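Local coordinates for De novo designed protein CA01 (Synthetic construct, PDB 5E6G), which is a computationally designed, all-helical protein with no known biological function, probably made to explore the design of structurally distinct proteins, at residues Leu34-Ile45 against Tyr60-Tyr71; Met26-Leu34 against Tyr71-Ile80. All blocks are in the same frame, centred on the assembly; numbering follows the deposited sequence.

Contact 1: Leu34-Ile45 against Tyr60-Tyr71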
loop_
_atom_site.group_PDB
_atom_site.type_symbol
_atom_site.label_atom_id
_atom_site.label_comp_id
_atom_site.label_asym_id
_atom_site.label_seq_id
_atom_site.Cartn_x
_atom_site.Cartn_y
_atom_site.Cartn_z
ATOM N N LEU A 34 6.078 -3.611 -4.510
ATOM C CA LEU A 34 4.887 -2.854 -4.881
ATOM C C LEU A 34 4.561 -3.006 -6.365
ATOM O O LEU A 34 3.396 -2.932 -6.758
ATOM C CB LEU A 34 5.069 -1.376 -4.531
ATOM C CG LEU A 34 4.983 -1.041 -3.040
ATOM C CD1 LEU A 34 5.603 0.320 -2.765
ATOM C CD2 LEU A 34 3.537 -1.082 -2.557
ATOM N N GLU A 35 5.586 -3.217 -7.186
ATOM C CA GLU A 35 5.385 -3.394 -8.623
ATOM C C GLU A 35 4.538 -4.627 -8.919
ATOM O O GLU A 35 3.575 -4.555 -9.681
ATOM C CB GLU A 35 6.726 -3.506 -9.352
ATOM C CG GLU A 35 7.264 -2.184 -9.870
ATOM C CD GLU A 35 8.437 -2.366 -10.813
ATOM O OE1 GLU A 35 8.202 -2.568 -12.024
ATOM O OE2 GLU A 35 9.594 -2.309 -10.345
ATOM N N LYS A 36 4.901 -5.756 -8.317
ATOM C CA LYS A 36 4.177 -7.001 -8.550
ATOM C C LYS A 36 2.803 -6.947 -7.884
ATOM O O LYS A 36 1.831 -7.476 -8.418
ATOM C CB LYS A 36 4.985 -8.202 -8.040
ATOM C CG LYS A 36 4.908 -8.442 -6.543
ATOM C CD LYS A 36 6.215 -8.997 -5.999
ATOM C CE LYS A 36 6.092 -9.384 -4.532
ATOM N NZ LYS A 36 5.250 -8.430 -3.753
ATOM N N ILE A 37 2.730 -6.291 -6.728
ATOM C CA ILE A 37 1.471 -6.120 -6.007
ATOM C C ILE A 37 0.447 -5.383 -6.865
ATOM O O ILE A 37 -0.718 -5.775 -6.928
ATOM C CB ILE A 37 1.685 -5.351 -4.679
ATOM C CG1 ILE A 37 2.330 -6.266 -3.639
ATOM C CG2 ILE A 37 0.360 -4.820 -4.129
ATOM C CD1 ILE A 37 2.835 -5.544 -2.397
ATOM N N LEU A 38 0.888 -4.309 -7.514
ATOM C CA LEU A 38 0.023 -3.541 -8.402
ATOM C C LEU A 38 -0.478 -4.411 -9.548
ATOM O O LEU A 38 -1.607 -4.258 -10.008
ATOM C CB LEU A 38 0.766 -2.324 -8.955
ATOM C CG LEU A 38 0.927 -1.144 -7.995
ATOM C CD1 LEU A 38 2.109 -0.280 -8.405
ATOM C CD2 LEU A 38 -0.352 -0.318 -7.949
ATOM N N LYS A 39 0.376 -5.322 -10.001
ATOM C CA LYS A 39 0.026 -6.237 -11.080
ATOM C C LYS A 39 -1.007 -7.243 -10.587
ATOM O O LYS A 39 -1.980 -7.542 -11.278
ATOM C CB LYS A 39 1.273 -6.957 -11.595
ATOM C CG LYS A 39 1.324 -7.125 -13.106
ATOM C CD LYS A 39 2.723 -7.500 -13.572
ATOM C CE LYS A 39 3.657 -6.297 -13.592
ATOM N NZ LYS A 39 3.301 -5.331 -14.669
ATOM N N GLN A 40 -0.787 -7.755 -9.380
ATOM C CA GLN A 40 -1.728 -8.668 -8.745
ATOM C C GLN A 40 -3.078 -7.992 -8.523
ATOM O O GLN A 40 -4.125 -8.587 -8.772
ATOM C CB GLN A 40 -1.167 -9.171 -7.413
ATOM C CG GLN A 40 0.039 -10.086 -7.562
ATOM C CD GLN A 40 0.688 -10.426 -6.235
ATOM O OE1 GLN A 40 0.598 -9.665 -5.270
ATOM N NE2 GLN A 40 1.347 -11.578 -6.179
ATOM N N LEU A 41 -3.047 -6.746 -8.063
ATOM C CA LEU A 41 -4.270 -5.998 -7.796
ATOM C C LEU A 41 -5.072 -5.759 -9.074
ATOM O O LEU A 41 -6.302 -5.744 -9.044
ATOM C CB LEU A 41 -3.942 -4.661 -7.122
ATOM C CG LEU A 41 -3.488 -4.744 -5.661
ATOM C CD1 LEU A 41 -2.878 -3.427 -5.207
ATOM C CD2 LEU A 41 -4.649 -5.129 -4.757
ATOM N N GLU A 42 -4.374 -5.569 -10.192
ATOM C CA GLU A 42 -5.036 -5.406 -11.484
ATOM C C GLU A 42 -5.897 -6.622 -11.800
ATOM O O GLU A 42 -7.031 -6.491 -12.261
ATOM C CB GLU A 42 -4.015 -5.192 -12.603
ATOM C CG GLU A 42 -3.549 -3.755 -12.769
ATOM C CD GLU A 42 -2.771 -3.540 -14.056
ATOM O OE1 GLU A 42 -3.307 -3.862 -15.139
ATOM O OE2 GLU A 42 -1.622 -3.054 -13.982
ATOM N N ASN A 43 -5.349 -7.806 -11.548
ATOM C CA ASN A 43 -6.069 -9.047 -11.797
ATOM C C ASN A 43 -7.268 -9.183 -10.862
ATOM O O ASN A 43 -8.371 -9.503 -11.301
ATOM C CB ASN A 43 -5.137 -10.248 -11.635
ATOM C CG ASN A 43 -5.660 -11.493 -12.333
ATOM O OD1 ASN A 43 -6.177 -11.424 -13.448
ATOM N ND2 ASN A 43 -5.533 -12.638 -11.674
ATOM N N GLU A 44 -7.045 -8.931 -9.574
ATOM C CA GLU A 44 -8.111 -9.011 -8.578
ATOM C C GLU A 44 -9.256 -8.067 -8.929
ATOM O O GLU A 44 -10.419 -8.360 -8.655
ATOM C CB GLU A 44 -7.574 -8.680 -7.184
ATOM C CG GLU A 44 -6.492 -9.625 -6.678
ATOM C CD GLU A 44 -6.997 -11.040 -6.440
ATOM O OE1 GLU A 44 -8.229 -11.240 -6.385
ATOM O OE2 GLU A 44 -6.155 -11.952 -6.308
ATOM N N ILE A 45 -8.918 -6.933 -9.534
ATOM C CA ILE A 45 -9.923 -5.970 -9.971
ATOM C C ILE A 45 -10.693 -6.530 -11.166
ATOM O O ILE A 45 -11.914 -6.395 -11.244
ATOM C CB ILE A 45 -9.277 -4.610 -10.333
ATOM C CG1 ILE A 45 -8.838 -3.888 -9.057
ATOM C CG2 ILE A 45 -10.251 -3.722 -11.106
ATOM C CD1 ILE A 45 -7.945 -2.680 -9.293
ATOM N N TYR A 60 -10.245 -3.221 -3.867
ATOM C CA TYR A 60 -8.979 -3.487 -4.545
ATOM C C TYR A 60 -8.511 -2.272 -5.346
ATOM O O TYR A 60 -7.311 -2.072 -5.542
ATOM C CB TYR A 60 -9.104 -4.700 -5.469
ATOM C CG TYR A 60 -8.887 -6.030 -4.779
ATOM C CD1 TYR A 60 -7.698 -6.302 -4.120
ATOM C CD2 TYR A 60 -9.862 -7.019 -4.805
ATOM C CE1 TYR A 60 -7.487 -7.514 -3.491
ATOM C CE2 TYR A 60 -9.660 -8.242 -4.177
ATOM C CZ TYR A 60 -8.468 -8.479 -3.525
ATOM O OH TYR A 60 -8.247 -9.683 -2.902
ATOM N N ARG A 61 -9.458 -1.464 -5.807
ATOM C CA ARG A 61 -9.130 -0.246 -6.537
ATOM C C ARG A 61 -8.484 0.789 -5.614
ATOM O O ARG A 61 -7.538 1.467 -6.005
ATOM C CB ARG A 61 -10.383 0.331 -7.200
ATOM C CG ARG A 61 -10.775 -0.395 -8.480
ATOM C CD ARG A 61 -12.088 0.111 -9.053
ATOM N NE ARG A 61 -12.366 -0.488 -10.358
ATOM C CZ ARG A 61 -12.065 0.070 -11.528
ATOM N NH1 ARG A 61 -11.480 1.259 -11.581
ATOM N NH2 ARG A 61 -12.357 -0.563 -12.656
ATOM N N ILE A 62 -8.991 0.902 -4.391
ATOM C CA ILE A 62 -8.407 1.809 -3.405
ATOM C C ILE A 62 -7.004 1.341 -3.025
ATOM O O ILE A 62 -6.078 2.147 -2.926
ATOM C CB ILE A 62 -9.278 1.914 -2.138
ATOM C CG1 ILE A 62 -10.634 2.532 -2.485
ATOM C CG2 ILE A 62 -8.579 2.760 -1.068
ATOM C CD1 ILE A 62 -11.647 2.486 -1.356
ATOM N N ALA A 63 -6.856 0.037 -2.813
ATOM C CA ALA A 63 -5.560 -0.550 -2.482
ATOM C C ALA A 63 -4.554 -0.320 -3.605
ATOM O O ALA A 63 -3.351 -0.196 -3.361
ATOM C CB ALA A 63 -5.711 -2.039 -2.202
ATOM N N TYR A 64 -5.053 -0.272 -4.836
ATOM C CA TYR A 64 -4.215 -0.013 -5.999
ATOM C C TYR A 64 -3.660 1.409 -5.947
ATOM O O TYR A 64 -2.476 1.630 -6.194
ATOM C CB TYR A 64 -5.011 -0.228 -7.289
ATOM C CG TYR A 64 -4.194 -0.106 -8.555
ATOM C CD1 TYR A 64 -4.005 1.126 -9.165
ATOM C CD2 TYR A 64 -3.622 -1.225 -9.144
ATOM C CE1 TYR A 64 -3.261 1.241 -10.324
ATOM C CE2 TYR A 64 -2.878 -1.120 -10.302
ATOM C CZ TYR A 64 -2.701 0.114 -10.888
ATOM O OH TYR A 64 -1.960 0.222 -12.042
ATOM N N LEU A 65 -4.523 2.364 -5.618
ATOM C CA LEU A 65 -4.118 3.759 -5.507
ATOM C C LEU A 65 -3.087 3.936 -4.398
ATOM O O LEU A 65 -2.141 4.713 -4.538
ATOM C CB LEU A 65 -5.329 4.655 -5.239
ATOM C CG LEU A 65 -6.428 4.688 -6.306
ATOM C CD1 LEU A 65 -7.554 5.615 -5.869
ATOM C CD2 LEU A 65 -5.885 5.108 -7.662
ATOM N N ALA A 66 -3.274 3.211 -3.298
ATOM C CA ALA A 66 -2.359 3.286 -2.163
ATOM C C ALA A 66 -0.966 2.802 -2.555
ATOM O O ALA A 66 0.032 3.489 -2.320
ATOM C CB ALA A 66 -2.895 2.468 -0.996
ATOM N N ALA A 67 -0.909 1.619 -3.160
ATOM C CA ALA A 67 0.354 1.023 -3.583
ATOM C C ALA A 67 1.044 1.892 -4.625
ATOM O O ALA A 67 2.270 1.999 -4.649
ATOM C CB ALA A 67 0.119 -0.378 -4.138
ATOM N N LEU A 68 0.242 2.505 -5.487
ATOM C CA LEU A 68 0.757 3.336 -6.565
ATOM C C LEU A 68 1.416 4.592 -6.004
ATOM O O LEU A 68 2.551 4.912 -6.348
ATOM C CB LEU A 68 -0.369 3.709 -7.531
ATOM C CG LEU A 68 0.007 4.559 -8.746
ATOM C CD1 LEU A 68 1.033 3.853 -9.617
ATOM C CD2 LEU A 68 -1.239 4.889 -9.552
ATOM N N GLU A 69 0.701 5.293 -5.132
ATOM C CA GLU A 69 1.229 6.499 -4.510
ATOM C C GLU A 69 2.444 6.183 -3.641
ATOM O O GLU A 69 3.426 6.925 -3.643
ATOM C CB GLU A 69 0.147 7.186 -3.675
ATOM C CG GLU A 69 0.603 8.460 -2.974
ATOM C CD GLU A 69 0.974 9.572 -3.942
ATOM O OE1 GLU A 69 0.768 9.409 -5.166
ATOM O OE2 GLU A 69 1.472 10.616 -3.472
ATOM N N ALA A 70 2.372 5.084 -2.897
ATOM C CA ALA A 70 3.492 4.652 -2.070
ATOM C C ALA A 70 4.717 4.417 -2.941
ATOM O O ALA A 70 5.834 4.797 -2.586
ATOM C CB ALA A 70 3.134 3.393 -1.304
ATOM N N TYR A 71 4.492 3.794 -4.091
ATOM C CA TYR A 71 5.563 3.504 -5.031
ATOM C C TYR A 71 6.254 4.775 -5.531
ATOM O O TYR A 71 7.484 4.866 -5.497
ATOM C CB TYR A 71 5.017 2.705 -6.216
ATOM C CG TYR A 71 6.022 2.511 -7.327
ATOM C CD1 TYR A 71 6.124 3.434 -8.360
ATOM C CD2 TYR A 71 6.866 1.412 -7.343
ATOM C CE1 TYR A 71 7.039 3.272 -9.380
ATOM C CE2 TYR A 71 7.791 1.237 -8.364
ATOM C CZ TYR A 71 7.874 2.170 -9.380
ATOM O OH TYR A 71 8.795 1.994 -10.396
#

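Contact 2: Met26-Leu34 against Tyr71-Ile80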
loop_
_atom_site.group_PDB
_atom_site.type_symbol
_atom_site.label_atom_id
_atom_site.label_comp_id
_atom_site.label_asym_id
_atom_site.label_seq_id
_atom_site.Cartn_x
_atom_site.Cartn_y
_atom_site.Cartn_z
ATOM N N MET A 26 16.473 -1.077 1.231
ATOM C CA MET A 26 15.140 -1.410 1.711
ATOM C C MET A 26 14.071 -0.768 0.842
ATOM O O MET A 26 13.087 -1.413 0.480
ATOM C CB MET A 26 14.956 -0.966 3.162
ATOM C CG MET A 26 15.611 -1.871 4.197
ATOM S SD MET A 26 15.339 -3.637 3.926
ATOM C CE MET A 26 13.577 -3.669 3.556
ATOM N N ALA A 27 14.268 0.503 0.510
ATOM C CA ALA A 27 13.331 1.226 -0.336
ATOM C C ALA A 27 13.206 0.555 -1.700
ATOM O O ALA A 27 12.120 0.496 -2.274
ATOM C CB ALA A 27 13.768 2.671 -0.495
ATOM N N GLU A 28 14.321 0.045 -2.211
ATOM C CA GLU A 28 14.339 -0.621 -3.511
ATOM C C GLU A 28 13.537 -1.919 -3.473
ATOM O O GLU A 28 12.790 -2.222 -4.403
ATOM C CB GLU A 28 15.782 -0.898 -3.948
ATOM C CG GLU A 28 15.913 -1.680 -5.253
ATOM C CD GLU A 28 15.245 -0.989 -6.427
ATOM O OE1 GLU A 28 15.060 0.246 -6.371
ATOM O OE2 GLU A 28 14.903 -1.682 -7.409
ATOM N N GLU A 29 13.696 -2.683 -2.395
ATOM C CA GLU A 29 12.948 -3.924 -2.217
ATOM C C GLU A 29 11.445 -3.662 -2.164
ATOM O O GLU A 29 10.658 -4.385 -2.775
ATOM C CB GLU A 29 13.389 -4.641 -0.939
ATOM C CG GLU A 29 14.762 -5.289 -1.022
ATOM C CD GLU A 29 15.176 -5.948 0.281
ATOM O OE1 GLU A 29 14.292 -6.216 1.124
ATOM O OE2 GLU A 29 16.386 -6.196 0.467
ATOM N N ILE A 30 11.057 -2.624 -1.431
ATOM C CA ILE A 30 9.649 -2.281 -1.266
ATOM C C ILE A 30 9.043 -1.817 -2.590
ATOM O O ILE A 30 7.909 -2.170 -2.911
ATOM C CB ILE A 30 9.462 -1.189 -0.185
ATOM C CG1 ILE A 30 9.872 -1.741 1.183
ATOM C CG2 ILE A 30 8.011 -0.702 -0.140
ATOM C CD1 ILE A 30 9.940 -0.704 2.284
ATOM N N ARG A 31 9.795 -1.030 -3.354
ATOM C CA ARG A 31 9.320 -0.558 -4.653
ATOM C C ARG A 31 9.112 -1.727 -5.611
ATOM O O ARG A 31 8.167 -1.737 -6.400
ATOM C CB ARG A 31 10.301 0.446 -5.265
ATOM C CG ARG A 31 10.263 1.830 -4.630
ATOM C CD ARG A 31 10.954 2.862 -5.508
ATOM N NE ARG A 31 12.358 2.537 -5.758
ATOM C CZ ARG A 31 13.378 2.956 -5.013
ATOM N NH1 ARG A 31 13.171 3.724 -3.950
ATOM N NH2 ARG A 31 14.616 2.603 -5.332
ATOM N N GLN A 32 10.007 -2.707 -5.540
ATOM C CA GLN A 32 9.906 -3.899 -6.373
ATOM C C GLN A 32 8.720 -4.758 -5.947
ATOM O O GLN A 32 7.998 -5.294 -6.786
ATOM C CB GLN A 32 11.200 -4.707 -6.302
ATOM C CG GLN A 32 12.354 -4.077 -7.062
ATOM C CD GLN A 32 13.691 -4.709 -6.729
ATOM O OE1 GLN A 32 13.782 -5.576 -5.860
ATOM N NE2 GLN A 32 14.739 -4.273 -7.419
ATOM N N ALA A 33 8.527 -4.884 -4.638
ATOM C CA ALA A 33 7.385 -5.614 -4.102
ATOM C C ALA A 33 6.084 -4.938 -4.517
ATOM O O ALA A 33 5.107 -5.604 -4.842
ATOM C CB ALA A 33 7.476 -5.710 -2.590
ATOM N N LEU A 34 6.078 -3.611 -4.510
ATOM C CA LEU A 34 4.887 -2.854 -4.881
ATOM C C LEU A 34 4.561 -3.006 -6.365
ATOM O O LEU A 34 3.396 -2.932 -6.758
ATOM C CB LEU A 34 5.069 -1.376 -4.531
ATOM C CG LEU A 34 4.983 -1.041 -3.040
ATOM C CD1 LEU A 34 5.603 0.320 -2.765
ATOM C CD2 LEU A 34 3.537 -1.082 -2.557
ATOM N N TYR A 71 4.492 3.794 -4.091
ATOM C CA TYR A 71 5.563 3.504 -5.031
ATOM C C TYR A 71 6.254 4.775 -5.531
ATOM O O TYR A 71 7.484 4.866 -5.497
ATOM C CB TYR A 71 5.017 2.705 -6.216
ATOM C CG TYR A 71 6.022 2.511 -7.327
ATOM C CD1 TYR A 71 6.124 3.434 -8.360
ATOM C CD2 TYR A 71 6.866 1.412 -7.343
ATOM C CE1 TYR A 71 7.039 3.272 -9.380
ATOM C CE2 TYR A 71 7.791 1.237 -8.364
ATOM C CZ TYR A 71 7.874 2.170 -9.380
ATOM O OH TYR A 71 8.795 1.994 -10.396
ATOM N N ARG A 72 5.474 5.748 -5.997
ATOM C CA ARG A 72 6.049 6.942 -6.610
ATOM C C ARG A 72 6.785 7.794 -5.578
ATOM O O ARG A 72 7.773 8.455 -5.902
ATOM C CB ARG A 72 4.968 7.772 -7.322
ATOM C CG ARG A 72 3.990 8.537 -6.426
ATOM C CD ARG A 72 3.732 9.957 -6.942
ATOM N NE ARG A 72 4.495 10.965 -6.199
ATOM C CZ ARG A 72 5.218 11.940 -6.748
ATOM N NH1 ARG A 72 5.301 12.073 -8.068
ATOM N NH2 ARG A 72 5.864 12.795 -5.968
ATOM N N LEU A 73 6.309 7.768 -4.338
ATOM C CA LEU A 73 6.947 8.514 -3.261
ATOM C C LEU A 73 8.345 7.971 -2.993
ATOM O O LEU A 73 9.300 8.735 -2.852
ATOM C CB LEU A 73 6.100 8.458 -1.988
ATOM C CG LEU A 73 4.854 9.345 -1.992
ATOM C CD1 LEU A 73 3.917 8.957 -0.862
ATOM C CD2 LEU A 73 5.239 10.820 -1.891
ATOM N N LEU A 74 8.462 6.648 -2.939
ATOM C CA LEU A 74 9.754 6.007 -2.736
ATOM C C LEU A 74 10.671 6.211 -3.942
ATOM O O LEU A 74 11.892 6.293 -3.794
ATOM C CB LEU A 74 9.573 4.513 -2.464
ATOM C CG LEU A 74 8.865 4.136 -1.161
ATOM C CD1 LEU A 74 8.688 2.627 -1.076
ATOM C CD2 LEU A 74 9.628 4.653 0.051
ATOM N N ALA A 75 10.081 6.283 -5.132
ATOM C CA ALA A 75 10.845 6.532 -6.351
ATOM C C ALA A 75 11.357 7.967 -6.358
ATOM O O ALA A 75 12.372 8.275 -6.977
ATOM C CB ALA A 75 9.994 6.264 -7.582
ATOM N N GLU A 76 10.638 8.837 -5.656
ATOM C CA GLU A 76 11.011 10.242 -5.534
ATOM C C GLU A 76 12.070 10.455 -4.452
ATOM O O GLU A 76 12.476 11.585 -4.180
ATOM C CB GLU A 76 9.768 11.078 -5.230
ATOM C CG GLU A 76 9.007 11.546 -6.459
ATOM C CD GLU A 76 9.816 12.489 -7.328
ATOM O OE1 GLU A 76 9.641 13.721 -7.198
ATOM O OE2 GLU A 76 10.626 11.995 -8.141
ATOM N N GLY A 77 12.512 9.367 -3.834
ATOM C CA GLY A 77 13.556 9.431 -2.826
ATOM C C GLY A 77 13.048 9.783 -1.440
ATOM O O GLY A 77 13.839 10.018 -0.530
ATOM N N VAL A 78 11.730 9.824 -1.274
ATOM C CA VAL A 78 11.137 10.124 0.024
ATOM C C VAL A 78 11.405 8.981 1.003
ATOM O O VAL A 78 11.255 7.808 0.654
ATOM C CB VAL A 78 9.619 10.361 -0.089
ATOM C CG1 VAL A 78 9.021 10.687 1.273
ATOM C CG2 VAL A 78 9.331 11.480 -1.075
ATOM N N ARG A 79 11.804 9.329 2.224
ATOM C CA ARG A 79 12.089 8.331 3.250
ATOM C C ARG A 79 10.819 7.552 3.598
ATOM O O ARG A 79 9.708 8.070 3.484
ATOM C CB ARG A 79 12.679 8.994 4.498
ATOM C CG ARG A 79 11.733 9.941 5.222
ATOM C CD ARG A 79 12.506 10.942 6.071
ATOM N NE ARG A 79 13.460 10.284 6.960
ATOM C CZ ARG A 79 13.164 9.807 8.166
ATOM N NH1 ARG A 79 11.932 9.906 8.650
ATOM N NH2 ARG A 79 14.108 9.225 8.893
ATOM N N ILE A 80 10.992 6.305 4.019
ATOM C CA ILE A 80 9.866 5.387 4.186
ATOM C C ILE A 80 8.841 5.855 5.223
ATOM O O ILE A 80 7.638 5.776 4.968
ATOM C CB ILE A 80 10.372 3.975 4.556
ATOM C CG1 ILE A 80 11.147 3.384 3.377
ATOM C CG2 ILE A 80 9.209 3.052 4.916
ATOM C CD1 ILE A 80 12.048 2.229 3.745
#

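Contact 1: Leu34-Ile45 against Tyr60-Tyr71
Two tyrosines of 60-71 lie with a ring face against side chains of 34-45. Over Tyr64 it is the methyl CD2 of Leu38 that sits above the ring centre, 3.6 Å from the centroid, a CH-pi contact. The Tyr64 ring reaches there because its CG is anti to the backbone N (chi1 -175°), and the two side chains cross at about a right angle. Leu41 CB lies at the edge of the same ring, in its plane. Over Tyr60 the CH-pi donor is Glu44 CB, 3.5 Å from the centroid and almost on the ring normal. The Glu44 chain then bends at chi2, which carries its carboxylate along the ring toward the hydroxyl end, the two planes 28° apart. Leu41 CD2 meets the edge of Tyr60, 3.3 Å from CD1, a tight fit.

The helices 24-50 and 54-75 form an antiparallel hairpin. The short segments cross at -163° with axes 9.3 Å apart. Packing is knobs-into-holes at Tyr64, whose side chain sits among Leu38, Leu41, Glu42 and Ile45.

The remaining contacts are van der Waals packing, mostly of aliphatic groups. The small Ala67 takes two leucine methyls on its CB, CD2 of Leu34 and CD2 of Leu38. Leu34 CD1 points instead at the backbone of Tyr71, 3.9 Å from its N. Ile45 slides past Tyr60 in the opposite direction, with CG1 3.7 Å from Tyr60 CB. Its CD1 touches CG of Arg61, whose guanidinium is turned to Glu57 in a salt bridge. At the other end, Glu35 lays CG against CE2 of Tyr71. From outside the pair, Val129 of helix 121-130 touches Ala63 and Ala67.

Contact 2: Met26-Leu34 against Tyr71-Ile80
Leu74 is the knob of this contact, set among Ala27, Ile30, Arg31 and Leu34. Its CD1 meets CG2 of Ile30 at 3.5 Å, the two side chains crossing at about a right angle. Leu74 CB rests on CG of Arg31, also at 3.5 Å. The Arg31 chain runs on over the last turn of helix 54-75, with CD 3.6 Å from the backbone N of Ala75. A bend at chi3 (-59°) then brings Arg31 NH1 to 2.9 Å from the carbonyl O of Leu74. Next to this cluster, Ile30 and Ile80 meet tip to tip, CD1 to CD1 at 3.9 Å. The Tyr71 ring turns its edge to the carbonyl O of Arg31, which lies in the ring plane 3.5 Å from CD2.

One turn back, Glu28 positions the guanidinium. Its OE1 accepts a hydrogen bond from Arg31 NH2 at 2.6 Å, part of a salt bridge, with an N-H...O angle of 134°, well short of straight. An alanine in place of Arg31 is likely to leave the Glu28 carboxylate without its charge partner and to uncover the side of Leu74 on which the arginine chain now lies. Further out, Phe124 and Leu114 both touch Ile30 and Ile80, and Ala83 touches Leu74.

Past Ala75 the chain leaves the helix at Gly77. With phi at 83°, any side chain here would crowd the carbonyl O of Glu76, which calls for glycine. Val78 N bonds back to Leu73 O and Gly77 N to Leu74 O. This is a Schellman motif, closing the end of one arm of an antiparallel helical hairpin just before helix 80-93 begins.

In the fold
From the N terminus, helix 24-50 supplies the first segment of contact 2 and then that of contact 1. The chain turns between residues 50 and 54, and helix 54-75 runs back. Its residues 60-71 form contact 1 first, closing a short loop through that turn. Contact 2 follows and closes a wider loop around the first, so the two nest without crossing. They overlap at Leu34 and Tyr71, and their centres lie about 14 Å apart. Contact 1 joins the middle parts of the two helices. Contact 2 ties the N-terminal part of helix 24-50 to the end of helix 54-75 and the start of helix 80-93. Helix 121-130 touches residues of both contacts.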